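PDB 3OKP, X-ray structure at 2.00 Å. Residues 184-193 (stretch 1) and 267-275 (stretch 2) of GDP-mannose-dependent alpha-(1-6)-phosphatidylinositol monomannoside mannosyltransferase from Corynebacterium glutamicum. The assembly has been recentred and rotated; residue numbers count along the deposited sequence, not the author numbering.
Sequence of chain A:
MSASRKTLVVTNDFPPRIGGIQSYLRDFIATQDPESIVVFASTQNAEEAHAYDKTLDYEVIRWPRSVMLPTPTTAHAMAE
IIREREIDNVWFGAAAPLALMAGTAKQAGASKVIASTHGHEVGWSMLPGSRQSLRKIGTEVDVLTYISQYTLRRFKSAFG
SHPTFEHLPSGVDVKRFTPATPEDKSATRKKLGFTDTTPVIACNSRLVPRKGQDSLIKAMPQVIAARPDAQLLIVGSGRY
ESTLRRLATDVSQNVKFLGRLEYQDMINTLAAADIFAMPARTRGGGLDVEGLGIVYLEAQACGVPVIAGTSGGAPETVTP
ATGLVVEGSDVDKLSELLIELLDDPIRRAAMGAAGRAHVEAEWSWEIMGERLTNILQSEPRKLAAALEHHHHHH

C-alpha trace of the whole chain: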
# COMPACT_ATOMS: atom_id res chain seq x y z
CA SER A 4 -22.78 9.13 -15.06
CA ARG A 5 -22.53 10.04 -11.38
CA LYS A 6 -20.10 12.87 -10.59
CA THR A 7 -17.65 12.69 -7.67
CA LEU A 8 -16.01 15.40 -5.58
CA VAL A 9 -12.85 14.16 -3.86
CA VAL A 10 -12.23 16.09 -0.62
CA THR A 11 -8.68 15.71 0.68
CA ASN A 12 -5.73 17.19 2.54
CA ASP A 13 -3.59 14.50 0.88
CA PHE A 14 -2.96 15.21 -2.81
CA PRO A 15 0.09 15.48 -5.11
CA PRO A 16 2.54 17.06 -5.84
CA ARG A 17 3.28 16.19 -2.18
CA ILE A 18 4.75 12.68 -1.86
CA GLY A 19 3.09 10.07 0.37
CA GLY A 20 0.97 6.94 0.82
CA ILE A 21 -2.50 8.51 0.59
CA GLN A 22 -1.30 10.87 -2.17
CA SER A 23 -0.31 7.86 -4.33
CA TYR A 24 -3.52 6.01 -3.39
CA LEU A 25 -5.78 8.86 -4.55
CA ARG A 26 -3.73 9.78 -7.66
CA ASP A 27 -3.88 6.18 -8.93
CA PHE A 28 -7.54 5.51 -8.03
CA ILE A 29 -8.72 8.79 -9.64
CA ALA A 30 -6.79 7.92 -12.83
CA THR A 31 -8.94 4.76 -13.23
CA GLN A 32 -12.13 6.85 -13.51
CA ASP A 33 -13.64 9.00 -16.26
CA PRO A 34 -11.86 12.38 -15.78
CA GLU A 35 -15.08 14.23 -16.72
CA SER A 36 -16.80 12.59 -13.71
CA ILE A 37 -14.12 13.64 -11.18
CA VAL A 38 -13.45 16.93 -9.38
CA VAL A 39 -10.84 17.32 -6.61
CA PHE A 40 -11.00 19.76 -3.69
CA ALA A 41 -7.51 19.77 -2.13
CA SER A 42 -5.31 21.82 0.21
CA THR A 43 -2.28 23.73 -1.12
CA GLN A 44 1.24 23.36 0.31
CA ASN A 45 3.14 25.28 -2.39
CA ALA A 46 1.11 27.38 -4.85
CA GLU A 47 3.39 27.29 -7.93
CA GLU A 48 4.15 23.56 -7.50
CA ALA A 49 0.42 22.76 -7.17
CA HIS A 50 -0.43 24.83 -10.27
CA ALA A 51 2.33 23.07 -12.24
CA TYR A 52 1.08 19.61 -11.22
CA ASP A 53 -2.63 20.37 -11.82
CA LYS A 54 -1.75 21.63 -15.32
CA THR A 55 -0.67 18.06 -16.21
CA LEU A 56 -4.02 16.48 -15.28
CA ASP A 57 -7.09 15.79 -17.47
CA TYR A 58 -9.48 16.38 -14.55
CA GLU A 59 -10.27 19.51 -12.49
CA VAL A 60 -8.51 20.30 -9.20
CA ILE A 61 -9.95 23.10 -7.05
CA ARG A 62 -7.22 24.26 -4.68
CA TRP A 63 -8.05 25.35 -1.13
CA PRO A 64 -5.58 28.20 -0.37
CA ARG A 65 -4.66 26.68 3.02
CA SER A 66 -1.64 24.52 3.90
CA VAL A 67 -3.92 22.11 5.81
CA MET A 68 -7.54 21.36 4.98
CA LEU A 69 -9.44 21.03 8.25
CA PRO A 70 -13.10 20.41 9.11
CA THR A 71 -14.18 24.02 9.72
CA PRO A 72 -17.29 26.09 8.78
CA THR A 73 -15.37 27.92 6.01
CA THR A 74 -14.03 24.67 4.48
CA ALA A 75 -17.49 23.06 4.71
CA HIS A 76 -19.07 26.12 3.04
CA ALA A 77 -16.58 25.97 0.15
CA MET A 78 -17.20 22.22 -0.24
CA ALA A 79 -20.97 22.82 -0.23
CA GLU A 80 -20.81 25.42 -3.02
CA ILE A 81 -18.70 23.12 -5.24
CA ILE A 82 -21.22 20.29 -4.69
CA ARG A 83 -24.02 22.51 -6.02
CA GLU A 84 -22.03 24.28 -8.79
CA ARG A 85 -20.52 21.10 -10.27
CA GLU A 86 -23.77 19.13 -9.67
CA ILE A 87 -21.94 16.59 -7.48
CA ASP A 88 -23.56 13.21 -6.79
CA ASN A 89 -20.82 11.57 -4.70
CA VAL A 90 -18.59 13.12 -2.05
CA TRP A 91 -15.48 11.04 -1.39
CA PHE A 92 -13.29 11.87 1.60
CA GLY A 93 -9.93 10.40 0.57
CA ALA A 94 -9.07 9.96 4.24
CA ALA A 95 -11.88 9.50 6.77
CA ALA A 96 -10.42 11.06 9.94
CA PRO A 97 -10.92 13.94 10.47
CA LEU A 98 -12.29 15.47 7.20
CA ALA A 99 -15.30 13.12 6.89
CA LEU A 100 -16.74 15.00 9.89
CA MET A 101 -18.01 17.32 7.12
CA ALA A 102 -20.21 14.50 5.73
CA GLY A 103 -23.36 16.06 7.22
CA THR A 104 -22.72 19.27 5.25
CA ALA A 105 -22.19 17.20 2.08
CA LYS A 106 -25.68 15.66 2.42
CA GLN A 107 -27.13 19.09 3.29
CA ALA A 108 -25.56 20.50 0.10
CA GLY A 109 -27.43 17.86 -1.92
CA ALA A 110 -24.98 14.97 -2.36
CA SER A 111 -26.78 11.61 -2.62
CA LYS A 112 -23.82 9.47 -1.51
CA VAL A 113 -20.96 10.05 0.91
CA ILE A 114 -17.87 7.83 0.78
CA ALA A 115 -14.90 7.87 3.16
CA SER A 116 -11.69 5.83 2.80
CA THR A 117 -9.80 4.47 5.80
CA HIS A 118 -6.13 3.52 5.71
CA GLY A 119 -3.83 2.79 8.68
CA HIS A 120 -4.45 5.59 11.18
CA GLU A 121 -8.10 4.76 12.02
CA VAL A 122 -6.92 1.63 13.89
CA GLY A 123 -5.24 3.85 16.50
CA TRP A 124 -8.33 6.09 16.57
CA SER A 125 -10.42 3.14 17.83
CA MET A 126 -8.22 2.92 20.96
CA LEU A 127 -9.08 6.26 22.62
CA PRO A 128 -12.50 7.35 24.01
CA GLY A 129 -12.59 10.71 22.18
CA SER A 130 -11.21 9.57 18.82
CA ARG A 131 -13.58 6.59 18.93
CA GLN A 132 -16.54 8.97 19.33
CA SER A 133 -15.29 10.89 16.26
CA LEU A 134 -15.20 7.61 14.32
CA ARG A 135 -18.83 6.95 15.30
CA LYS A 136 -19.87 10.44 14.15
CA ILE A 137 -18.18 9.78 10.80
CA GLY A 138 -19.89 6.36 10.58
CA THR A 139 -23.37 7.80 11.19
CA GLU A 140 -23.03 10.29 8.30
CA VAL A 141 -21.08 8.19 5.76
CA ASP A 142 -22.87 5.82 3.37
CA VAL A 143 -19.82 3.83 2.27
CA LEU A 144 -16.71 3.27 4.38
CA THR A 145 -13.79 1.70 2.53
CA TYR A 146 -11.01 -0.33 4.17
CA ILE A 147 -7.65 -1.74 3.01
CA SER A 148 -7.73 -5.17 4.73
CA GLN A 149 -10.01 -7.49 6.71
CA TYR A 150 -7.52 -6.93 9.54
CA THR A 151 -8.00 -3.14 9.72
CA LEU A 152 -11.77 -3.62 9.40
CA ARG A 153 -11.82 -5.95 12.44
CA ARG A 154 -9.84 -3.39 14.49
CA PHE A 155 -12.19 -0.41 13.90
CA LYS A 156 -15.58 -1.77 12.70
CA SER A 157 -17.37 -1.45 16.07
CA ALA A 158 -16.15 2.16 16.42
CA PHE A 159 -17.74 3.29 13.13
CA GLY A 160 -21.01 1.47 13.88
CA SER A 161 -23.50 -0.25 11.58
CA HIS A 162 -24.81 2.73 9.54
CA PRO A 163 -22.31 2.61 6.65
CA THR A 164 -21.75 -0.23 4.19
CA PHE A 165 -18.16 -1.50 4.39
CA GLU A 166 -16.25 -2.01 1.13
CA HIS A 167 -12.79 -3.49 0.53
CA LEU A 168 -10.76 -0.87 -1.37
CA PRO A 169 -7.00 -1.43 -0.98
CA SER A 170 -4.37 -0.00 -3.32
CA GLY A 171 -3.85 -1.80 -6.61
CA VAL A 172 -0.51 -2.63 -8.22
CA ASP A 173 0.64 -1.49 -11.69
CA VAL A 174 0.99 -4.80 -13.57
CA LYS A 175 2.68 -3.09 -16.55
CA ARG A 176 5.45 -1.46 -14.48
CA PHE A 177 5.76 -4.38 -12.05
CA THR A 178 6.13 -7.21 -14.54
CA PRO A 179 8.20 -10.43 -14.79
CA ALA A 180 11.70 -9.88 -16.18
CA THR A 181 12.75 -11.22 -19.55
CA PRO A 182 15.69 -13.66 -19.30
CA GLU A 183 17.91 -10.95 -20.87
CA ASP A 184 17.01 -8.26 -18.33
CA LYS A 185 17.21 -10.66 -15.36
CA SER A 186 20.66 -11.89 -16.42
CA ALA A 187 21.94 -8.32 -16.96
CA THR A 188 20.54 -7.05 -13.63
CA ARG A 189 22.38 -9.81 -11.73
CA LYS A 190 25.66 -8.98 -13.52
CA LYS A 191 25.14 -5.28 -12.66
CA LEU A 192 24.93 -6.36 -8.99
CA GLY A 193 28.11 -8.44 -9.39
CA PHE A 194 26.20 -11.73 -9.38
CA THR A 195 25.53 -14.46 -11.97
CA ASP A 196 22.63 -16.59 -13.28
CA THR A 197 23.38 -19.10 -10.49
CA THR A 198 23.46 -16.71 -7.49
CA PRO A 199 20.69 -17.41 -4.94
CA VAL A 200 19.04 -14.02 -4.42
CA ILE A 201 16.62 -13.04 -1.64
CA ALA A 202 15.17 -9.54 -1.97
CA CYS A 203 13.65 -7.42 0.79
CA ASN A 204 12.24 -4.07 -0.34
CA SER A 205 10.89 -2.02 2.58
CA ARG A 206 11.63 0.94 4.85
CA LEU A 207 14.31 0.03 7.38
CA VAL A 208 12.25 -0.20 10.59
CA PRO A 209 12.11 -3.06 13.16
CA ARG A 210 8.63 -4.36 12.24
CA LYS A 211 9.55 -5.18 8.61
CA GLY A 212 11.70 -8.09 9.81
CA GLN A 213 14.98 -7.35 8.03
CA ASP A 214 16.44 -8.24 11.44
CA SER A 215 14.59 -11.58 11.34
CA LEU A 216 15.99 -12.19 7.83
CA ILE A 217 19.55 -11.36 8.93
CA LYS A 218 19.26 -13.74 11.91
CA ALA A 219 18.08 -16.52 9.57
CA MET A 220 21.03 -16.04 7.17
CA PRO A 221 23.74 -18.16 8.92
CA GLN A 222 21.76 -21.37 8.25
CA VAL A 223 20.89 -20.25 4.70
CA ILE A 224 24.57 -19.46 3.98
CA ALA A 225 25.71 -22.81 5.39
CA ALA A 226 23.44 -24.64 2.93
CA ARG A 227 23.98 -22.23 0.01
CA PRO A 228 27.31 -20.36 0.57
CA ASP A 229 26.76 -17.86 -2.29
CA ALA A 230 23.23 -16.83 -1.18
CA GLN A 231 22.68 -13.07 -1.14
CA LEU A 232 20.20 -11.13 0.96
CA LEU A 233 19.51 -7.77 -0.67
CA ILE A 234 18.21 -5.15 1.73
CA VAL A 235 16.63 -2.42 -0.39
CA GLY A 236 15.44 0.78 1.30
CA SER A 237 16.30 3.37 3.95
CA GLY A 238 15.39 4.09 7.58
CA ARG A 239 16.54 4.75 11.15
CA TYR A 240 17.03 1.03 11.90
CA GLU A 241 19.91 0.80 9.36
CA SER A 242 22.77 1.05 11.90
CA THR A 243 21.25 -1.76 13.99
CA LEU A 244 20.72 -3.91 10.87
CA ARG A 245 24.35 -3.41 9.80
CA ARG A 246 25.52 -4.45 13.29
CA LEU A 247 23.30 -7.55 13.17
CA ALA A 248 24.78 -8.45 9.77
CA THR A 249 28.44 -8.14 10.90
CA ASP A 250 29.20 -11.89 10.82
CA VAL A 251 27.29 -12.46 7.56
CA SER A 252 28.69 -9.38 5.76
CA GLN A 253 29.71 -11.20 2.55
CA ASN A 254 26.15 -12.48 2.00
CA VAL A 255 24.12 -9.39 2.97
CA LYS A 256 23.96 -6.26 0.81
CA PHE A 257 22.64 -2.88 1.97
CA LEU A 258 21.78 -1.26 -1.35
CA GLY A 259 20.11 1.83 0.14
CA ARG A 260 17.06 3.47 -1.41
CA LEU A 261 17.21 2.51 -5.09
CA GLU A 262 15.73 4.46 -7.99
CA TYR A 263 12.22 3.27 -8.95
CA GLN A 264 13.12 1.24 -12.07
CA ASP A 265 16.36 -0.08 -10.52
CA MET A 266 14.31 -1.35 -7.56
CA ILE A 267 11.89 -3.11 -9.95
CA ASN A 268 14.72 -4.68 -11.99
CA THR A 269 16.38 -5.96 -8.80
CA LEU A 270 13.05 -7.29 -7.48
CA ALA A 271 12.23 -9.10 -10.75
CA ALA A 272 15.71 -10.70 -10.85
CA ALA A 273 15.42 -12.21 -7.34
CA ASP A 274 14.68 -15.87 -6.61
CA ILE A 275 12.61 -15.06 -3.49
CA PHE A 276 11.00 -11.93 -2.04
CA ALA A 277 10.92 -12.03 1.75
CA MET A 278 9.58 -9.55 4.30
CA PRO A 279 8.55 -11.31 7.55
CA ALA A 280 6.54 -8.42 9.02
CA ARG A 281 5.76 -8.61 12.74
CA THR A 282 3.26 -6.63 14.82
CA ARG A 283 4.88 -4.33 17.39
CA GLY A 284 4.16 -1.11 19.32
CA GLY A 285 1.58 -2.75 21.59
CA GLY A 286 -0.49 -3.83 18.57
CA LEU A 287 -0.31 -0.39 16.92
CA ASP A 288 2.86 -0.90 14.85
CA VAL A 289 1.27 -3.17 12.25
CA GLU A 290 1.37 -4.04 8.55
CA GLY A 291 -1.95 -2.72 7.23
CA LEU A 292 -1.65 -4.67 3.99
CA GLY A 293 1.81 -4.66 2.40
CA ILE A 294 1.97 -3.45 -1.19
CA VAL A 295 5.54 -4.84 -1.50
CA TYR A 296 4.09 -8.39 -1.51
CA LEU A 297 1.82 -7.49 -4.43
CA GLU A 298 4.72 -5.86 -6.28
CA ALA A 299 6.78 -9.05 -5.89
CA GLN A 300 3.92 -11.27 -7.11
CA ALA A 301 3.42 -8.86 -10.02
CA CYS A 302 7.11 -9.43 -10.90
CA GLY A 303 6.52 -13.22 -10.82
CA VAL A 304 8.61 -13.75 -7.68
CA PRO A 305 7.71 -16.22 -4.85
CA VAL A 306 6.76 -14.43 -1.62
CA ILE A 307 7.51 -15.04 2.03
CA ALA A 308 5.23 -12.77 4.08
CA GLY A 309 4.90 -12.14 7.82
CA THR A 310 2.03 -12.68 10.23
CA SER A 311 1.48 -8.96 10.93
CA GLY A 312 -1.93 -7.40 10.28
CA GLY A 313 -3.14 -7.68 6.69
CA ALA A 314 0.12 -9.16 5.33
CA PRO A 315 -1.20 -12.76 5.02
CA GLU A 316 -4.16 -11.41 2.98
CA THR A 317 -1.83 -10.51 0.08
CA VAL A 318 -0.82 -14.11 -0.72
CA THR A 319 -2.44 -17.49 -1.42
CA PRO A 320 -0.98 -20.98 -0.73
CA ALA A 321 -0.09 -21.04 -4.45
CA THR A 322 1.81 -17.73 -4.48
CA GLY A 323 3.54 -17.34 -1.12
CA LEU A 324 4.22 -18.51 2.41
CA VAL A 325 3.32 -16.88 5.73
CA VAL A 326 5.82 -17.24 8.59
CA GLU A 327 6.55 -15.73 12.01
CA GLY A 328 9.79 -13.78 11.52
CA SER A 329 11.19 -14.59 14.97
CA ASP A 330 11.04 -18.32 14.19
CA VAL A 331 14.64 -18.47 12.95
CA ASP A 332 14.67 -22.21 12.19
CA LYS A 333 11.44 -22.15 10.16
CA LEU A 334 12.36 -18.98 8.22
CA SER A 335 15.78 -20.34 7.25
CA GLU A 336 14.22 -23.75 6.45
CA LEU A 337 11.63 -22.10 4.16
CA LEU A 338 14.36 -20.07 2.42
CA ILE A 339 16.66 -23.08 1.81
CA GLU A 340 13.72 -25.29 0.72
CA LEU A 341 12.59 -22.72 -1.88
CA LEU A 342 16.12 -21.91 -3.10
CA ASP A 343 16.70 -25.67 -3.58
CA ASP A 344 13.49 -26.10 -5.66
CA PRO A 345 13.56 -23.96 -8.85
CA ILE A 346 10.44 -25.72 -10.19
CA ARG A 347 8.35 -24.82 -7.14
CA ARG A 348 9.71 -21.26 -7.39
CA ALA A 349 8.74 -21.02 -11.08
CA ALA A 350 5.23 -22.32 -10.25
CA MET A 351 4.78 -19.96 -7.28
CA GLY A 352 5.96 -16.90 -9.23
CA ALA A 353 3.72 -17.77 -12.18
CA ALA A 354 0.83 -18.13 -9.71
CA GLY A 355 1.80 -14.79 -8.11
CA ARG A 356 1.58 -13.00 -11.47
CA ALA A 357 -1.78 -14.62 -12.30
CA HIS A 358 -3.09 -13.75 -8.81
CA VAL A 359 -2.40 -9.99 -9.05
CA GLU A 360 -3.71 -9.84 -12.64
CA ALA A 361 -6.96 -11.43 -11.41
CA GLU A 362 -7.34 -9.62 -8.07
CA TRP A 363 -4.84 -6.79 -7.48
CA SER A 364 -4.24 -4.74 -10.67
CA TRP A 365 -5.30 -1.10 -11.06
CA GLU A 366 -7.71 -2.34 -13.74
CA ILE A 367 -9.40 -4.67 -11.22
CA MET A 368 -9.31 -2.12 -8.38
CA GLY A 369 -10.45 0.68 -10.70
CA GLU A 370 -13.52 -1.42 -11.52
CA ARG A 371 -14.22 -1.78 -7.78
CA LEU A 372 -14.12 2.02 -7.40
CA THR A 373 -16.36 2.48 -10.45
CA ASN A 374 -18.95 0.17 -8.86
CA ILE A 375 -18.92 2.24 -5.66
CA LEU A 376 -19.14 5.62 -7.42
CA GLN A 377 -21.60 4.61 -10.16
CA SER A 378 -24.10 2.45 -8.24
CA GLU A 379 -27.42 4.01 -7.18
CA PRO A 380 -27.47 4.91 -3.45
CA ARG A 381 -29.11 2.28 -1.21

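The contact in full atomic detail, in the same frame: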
# COMPACT_ATOMS: atom_id res chain seq x y z
N ASP A 184 16.98 -9.30 -19.35
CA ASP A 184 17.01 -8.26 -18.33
C ASP A 184 17.41 -8.80 -16.96
O ASP A 184 18.18 -8.17 -16.24
CB ASP A 184 15.67 -7.52 -18.27
CG ASP A 184 15.41 -6.67 -19.50
OD1 ASP A 184 16.36 -6.45 -20.29
OD2 ASP A 184 14.27 -6.21 -19.69
N LYS A 185 16.89 -9.98 -16.62
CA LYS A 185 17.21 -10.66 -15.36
C LYS A 185 18.70 -11.01 -15.28
O LYS A 185 19.33 -10.80 -14.24
CB LYS A 185 16.34 -11.92 -15.19
CG LYS A 185 16.63 -12.72 -13.93
CD LYS A 185 15.66 -13.89 -13.79
CE LYS A 185 15.94 -14.70 -12.52
NZ LYS A 185 14.89 -15.73 -12.32
N SER A 186 19.25 -11.54 -16.37
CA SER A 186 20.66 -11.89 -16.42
C SER A 186 21.55 -10.65 -16.29
O SER A 186 22.53 -10.67 -15.55
CB SER A 186 20.99 -12.67 -17.69
OG SER A 186 22.28 -13.26 -17.61
N ALA A 187 21.19 -9.58 -17.00
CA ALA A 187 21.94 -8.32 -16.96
C ALA A 187 21.89 -7.63 -15.60
O ALA A 187 22.90 -7.09 -15.14
CB ALA A 187 21.48 -7.37 -18.08
N THR A 188 20.72 -7.64 -14.96
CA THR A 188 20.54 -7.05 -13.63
C THR A 188 21.47 -7.71 -12.61
O THR A 188 22.14 -7.02 -11.84
CB THR A 188 19.06 -7.13 -13.16
OG1 THR A 188 18.23 -6.40 -14.08
CG2 THR A 188 18.89 -6.55 -11.76
N ARG A 189 21.52 -9.04 -12.64
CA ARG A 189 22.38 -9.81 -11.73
C ARG A 189 23.86 -9.47 -11.93
O ARG A 189 24.60 -9.29 -10.96
CB ARG A 189 22.13 -11.31 -11.89
CG ARG A 189 20.90 -11.78 -11.14
CD ARG A 189 20.30 -13.05 -11.73
NE ARG A 189 19.26 -13.57 -10.84
CZ ARG A 189 19.47 -14.49 -9.90
NH1 ARG A 189 20.68 -15.01 -9.71
NH2 ARG A 189 18.45 -14.89 -9.14
N LYS A 190 24.28 -9.36 -13.19
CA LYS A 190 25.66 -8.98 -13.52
C LYS A 190 25.99 -7.55 -13.06
O LYS A 190 27.11 -7.29 -12.62
CB LYS A 190 25.93 -9.14 -15.02
CG LYS A 190 26.06 -10.60 -15.46
CD LYS A 190 26.50 -10.70 -16.91
CE LYS A 190 26.52 -12.15 -17.39
NZ LYS A 190 25.16 -12.74 -17.47
N LYS A 191 25.01 -6.65 -13.17
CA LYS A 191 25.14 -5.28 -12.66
C LYS A 191 25.41 -5.28 -11.15
O LYS A 191 26.20 -4.47 -10.65
CB LYS A 191 23.87 -4.47 -12.98
CG LYS A 191 23.94 -3.00 -12.57
CD LYS A 191 22.66 -2.25 -12.93
CE LYS A 191 22.79 -0.76 -12.67
NZ LYS A 191 22.79 -0.43 -11.21
N LEU A 192 24.77 -6.21 -10.44
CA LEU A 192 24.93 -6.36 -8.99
C LEU A 192 26.19 -7.14 -8.61
O LEU A 192 26.51 -7.27 -7.42
CB LEU A 192 23.69 -7.04 -8.39
CG LEU A 192 22.36 -6.28 -8.42
CD1 LEU A 192 21.18 -7.24 -8.40
CD2 LEU A 192 22.25 -5.28 -7.27
N GLY A 193 26.90 -7.65 -9.61
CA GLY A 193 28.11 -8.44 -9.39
C GLY A 193 27.81 -9.90 -9.10
O GLY A 193 28.62 -10.59 -8.48
N ILE A 267 12.71 -2.14 -9.21
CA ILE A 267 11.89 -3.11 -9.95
C ILE A 267 12.75 -4.19 -10.62
O ILE A 267 12.46 -5.38 -10.49
CB ILE A 267 10.95 -2.41 -10.99
CG1 ILE A 267 9.93 -1.51 -10.27
CG2 ILE A 267 10.24 -3.44 -11.88
CD1 ILE A 267 9.08 -0.64 -11.19
N ASN A 268 13.80 -3.76 -11.31
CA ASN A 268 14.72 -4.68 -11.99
C ASN A 268 15.36 -5.67 -11.02
O ASN A 268 15.45 -6.87 -11.31
CB ASN A 268 15.81 -3.90 -12.75
CG ASN A 268 15.26 -3.12 -13.93
OD1 ASN A 268 14.17 -3.39 -14.44
ND2 ASN A 268 16.03 -2.14 -14.39
N THR A 269 15.80 -5.15 -9.87
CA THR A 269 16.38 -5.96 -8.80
C THR A 269 15.35 -6.95 -8.23
O THR A 269 15.66 -8.13 -8.05
CB THR A 269 16.94 -5.04 -7.69
OG1 THR A 269 17.90 -4.14 -8.26
CG2 THR A 269 17.61 -5.86 -6.58
N LEU A 270 14.14 -6.45 -7.97
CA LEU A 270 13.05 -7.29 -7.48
C LEU A 270 12.77 -8.45 -8.45
O LEU A 270 12.75 -9.61 -8.04
CB LEU A 270 11.79 -6.45 -7.24
CG LEU A 270 10.47 -7.11 -6.84
CD1 LEU A 270 10.61 -8.00 -5.61
CD2 LEU A 270 9.39 -6.06 -6.61
N ALA A 271 12.58 -8.12 -9.72
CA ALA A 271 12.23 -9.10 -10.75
C ALA A 271 13.33 -10.15 -10.99
O ALA A 271 13.04 -11.25 -11.47
CB ALA A 271 11.86 -8.40 -12.05
N ALA A 272 14.57 -9.81 -10.66
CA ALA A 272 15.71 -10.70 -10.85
C ALA A 272 15.96 -11.65 -9.67
O ALA A 272 16.75 -12.59 -9.77
CB ALA A 272 16.97 -9.89 -11.17
N ALA A 273 15.27 -11.40 -8.56
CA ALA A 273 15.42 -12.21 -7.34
C ALA A 273 14.76 -13.58 -7.46
O ALA A 273 13.80 -13.76 -8.22
CB ALA A 273 14.87 -11.46 -6.13
N ASP A 274 15.27 -14.54 -6.70
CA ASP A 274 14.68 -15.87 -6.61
C ASP A 274 13.50 -15.88 -5.63
O ASP A 274 12.50 -16.56 -5.86
CB ASP A 274 15.73 -16.89 -6.20
CG ASP A 274 16.82 -17.06 -7.25
OD1 ASP A 274 16.51 -17.52 -8.37
OD2 ASP A 274 17.99 -16.72 -6.96
N ILE A 275 13.64 -15.14 -4.53
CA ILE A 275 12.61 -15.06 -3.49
C ILE A 275 12.49 -13.61 -3.02
O ILE A 275 13.49 -12.92 -2.86
CB ILE A 275 12.95 -15.96 -2.26
CG1 ILE A 275 13.18 -17.42 -2.68
CG2 ILE A 275 11.84 -15.88 -1.20
CD1 ILE A 275 13.82 -18.28 -1.60
O HOH W 1 13.08 -13.83 -10.70
O HOH W 2 15.67 -7.46 -13.89

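The most unusual feature of this contact is a single backbone carbonyl, A272 O, in the segment 267-275, gripped by two nitrogens of one arginine from the other stretch. R189 NE and R189 NH2 each donate to A272 O at 2.9 Å, with N-H...O angles of 138° and 135°. These bent angles are what a bifurcated arrangement imposes, since two roughly parallel N-H bonds converge on one oxygen. R189 NH2 also donates to D274 OD2 at 2.9 Å and a straighter 152°, forming a salt bridge. Both acceptors lie near the guanidinium plane, at its edge, where the N-H bonds point.

The side-chain conformations explain the reach. The CA-to-CB bond of R189 points sideways, but chi1 of -81° followed by t chi2 and chi3 brings the end of the chain nearer to the other stretch. D274 behaves alike: its CB also sets off sideways, and chi1 of -65° brings the carboxylate within range. Arginine suits this buried position because its planar group can serve a carbonyl and a carboxylate at once; R189 NH1 is hydrogen-bonded to a residue just outside the stretches.

The helix axes cross at -108° and approach to 8.9 Å. The CA atoms of K185 and A272 are only 4.8 Å apart, a proximity compatible with the small side chain of A272, which has the largest covered area of any residue here, 80 Å². A272 CB lies 4.0 Å from K185 CG and 3.9 Å from T188 CG2. K185 is extended, with all four chi angles t, so its aliphatic part passes by A272, K185 CE lying 3.6 Å from A272 O. Its amine then donates to water 1 (K185 NZ to the water O, 3.1 Å), which in turn donates to A271 O at 2.7 Å and A273 O at 2.6 Å from its own O.

The CA-to-CB bond of T188 points toward the other stretch, and the side chain uses both branches. Its methyl packs on backbone, T188 CG2 lying 3.5 Å from N268 O. Its hydroxyl donates to D184 O, T188 OG1 to D184 O being 2.8 Å, and accepts from water 2, whose O lies 2.8 Å from T188 OG1. That water also donates to N268 O, 2.7 Å from the water O, bridging the helices.

L192 adds a looser apolar contact, L192 CD1 to T269 CG2 at 4.2 Å. In all, 377 Å² is buried, counting both sides: a modest area in which polar bonds accompany close packing around A272.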